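Beta-galactosidase (PDB 4MAD) probably hydrolyses terminal non-reducing beta-D-galactose residues from beta-D-galactosides, as a glycoside hydrolase of family 35. Local coordinates at residues A[565-568]-A[569-573]. Numbering follows the deposited sequence.
Sequences FLQE and GENEI
Asn571 turns its carboxamide back onto the main chain of Gln567, and this local bridge ties the loop at 565-568, which leads from strand 558-561 into strand 569-577, to the start of the latter, in the antiparallel sheet of the beta-galactosidase galactose-binding domain. Both ends of the amide are used on one residue. Gln567 N donates to Asn571 OD1 at 2.9 Å, on a lone pair in the carbonyl plane, with an N-H...O angle of 156°. Asn571 ND2 returns a bond of 2.9 Å to Gln567 O, which lies nearly in the plane of the Asn571 amide, so the pair fixes the rotation of that flat group. The torsions put it there: CG of Asn571 stands beside its own backbone N (chi1 -72°), and the amide is swung round to present both its polar atoms to Gln567. ND2 also donates to Leu520 O on strand 514-522, so one buried amide links loop and sheet. Leu566 lies roughly perpendicular to the Asn571 side chain; Leu566 CD2 is 3.6 Å from Asn571 OD1, and the leucine also packs on Val542 and Ala525. Replacing Asn571 by alanine is likely to leave the backbone N and O of Gln567, and Leu520 O, without this partner and the loop less firmly held. The Gln567 side chain runs alongside that of Asn571 but antiparallel to it, the two amide planes 76° apart, and touches it through Gln567 CG, 3.6 Å from Asn571 OD1.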
loop_
_atom_site.group_PDB
_atom_site.type_symbol
_atom_site.label_atom_id
_atom_site.label_comp_id
_atom_site.label_asym_id
_atom_site.label_seq_id
_atom_site.Cartn_x
_atom_site.Cartn_y
_atom_site.Cartn_z
ATOM N N PHE A 565 4.075 16.670 -9.171
ATOM C CA PHE A 565 4.134 17.220 -7.857
ATOM C C PHE A 565 4.836 18.606 -7.826
ATOM O O PHE A 565 4.632 19.370 -6.952
ATOM C CB PHE A 565 4.813 16.237 -6.930
ATOM C CG PHE A 565 3.961 15.035 -6.539
ATOM C CD1 PHE A 565 2.705 14.844 -7.028
ATOM C CD2 PHE A 565 4.451 14.102 -5.671
ATOM C CE1 PHE A 565 1.985 13.767 -6.666
ATOM C CE2 PHE A 565 3.730 13.061 -5.307
ATOM C CZ PHE A 565 2.501 12.876 -5.813
ATOM N N LEU A 566 5.747 18.811 -8.756
ATOM C CA LEU A 566 6.509 20.032 -8.954
ATOM C C LEU A 566 5.855 21.091 -9.875
ATOM O O LEU A 566 4.971 20.799 -10.621
ATOM C CB LEU A 566 7.890 19.709 -9.509
ATOM C CG LEU A 566 8.858 18.874 -8.667
ATOM C CD1 LEU A 566 10.106 18.456 -9.358
ATOM C CD2 LEU A 566 9.150 19.569 -7.423
ATOM N N GLN A 567 6.329 22.314 -9.735
ATOM C CA GLN A 567 5.928 23.409 -10.575
ATOM C C GLN A 567 7.095 24.313 -10.876
ATOM O O GLN A 567 8.064 24.356 -10.164
ATOM C CB GLN A 567 4.795 24.199 -9.967
ATOM C CG GLN A 567 5.152 24.982 -8.756
ATOM C CD GLN A 567 3.913 25.427 -8.016
ATOM O OE1 GLN A 567 3.099 24.616 -7.645
ATOM N NE2 GLN A 567 3.761 26.692 -7.831
ATOM N N GLU A 568 6.983 25.028 -11.976
ATOM C CA GLU A 568 8.018 25.972 -12.318
ATOM C C GLU A 568 8.058 27.022 -11.283
ATOM O O GLU A 568 7.067 27.482 -10.875
ATOM C CB GLU A 568 7.759 26.609 -13.678
ATOM C CG GLU A 568 8.381 25.799 -14.783
ATOM C CD GLU A 568 7.807 26.072 -16.163
ATOM O OE1 GLU A 568 7.314 27.181 -16.399
ATOM O OE2 GLU A 568 7.876 25.157 -17.003
ATOM N N GLY A 569 9.235 27.441 -10.909
ATOM C CA GLY A 569 9.328 28.418 -9.848
ATOM C C GLY A 569 9.640 27.824 -8.505
ATOM O O GLY A 569 10.330 26.865 -8.430
ATOM N N GLU A 570 9.141 28.444 -7.454
ATOM C CA GLU A 570 9.386 27.979 -6.125
ATOM C C GLU A 570 8.469 26.845 -5.745
ATOM O O GLU A 570 7.346 26.835 -6.103
ATOM C CB GLU A 570 9.231 29.129 -5.161
ATOM C CG GLU A 570 10.232 30.186 -5.391
ATOM C CD GLU A 570 10.159 31.250 -4.364
ATOM O OE1 GLU A 570 9.128 31.410 -3.700
ATOM O OE2 GLU A 570 11.165 31.930 -4.232
ATOM N N ASN A 571 9.002 25.901 -4.994
ATOM C CA ASN A 571 8.299 24.714 -4.597
ATOM C C ASN A 571 8.503 24.555 -3.117
ATOM O O ASN A 571 9.564 24.777 -2.648
ATOM C CB ASN A 571 8.873 23.494 -5.317
ATOM C CG ASN A 571 8.517 23.453 -6.804
ATOM O OD1 ASN A 571 7.588 22.841 -7.212
ATOM N ND2 ASN A 571 9.311 24.117 -7.598
ATOM N N GLU A 572 7.470 24.152 -2.406
ATOM C CA GLU A 572 7.565 24.060 -0.995
ATOM C C GLU A 572 7.955 22.647 -0.559
ATOM O O GLU A 572 7.256 21.751 -0.789
ATOM C CB GLU A 572 6.224 24.455 -0.402
ATOM C CG GLU A 572 6.079 24.175 1.004
ATOM C CD GLU A 572 4.629 24.368 1.496
ATOM O OE1 GLU A 572 3.879 23.387 1.585
ATOM O OE2 GLU A 572 4.279 25.524 1.749
ATOM N N ILE A 573 9.102 22.517 0.073
ATOM C CA ILE A 573 9.530 21.255 0.594
ATOM C C ILE A 573 9.410 21.253 2.092
ATOM O O ILE A 573 10.016 22.019 2.745
ATOM C CB ILE A 573 10.984 21.016 0.300
ATOM C CG1 ILE A 573 11.276 21.181 -1.190
ATOM C CG2 ILE A 573 11.341 19.689 0.725
ATOM C CD1 ILE A 573 10.415 20.466 -2.074
#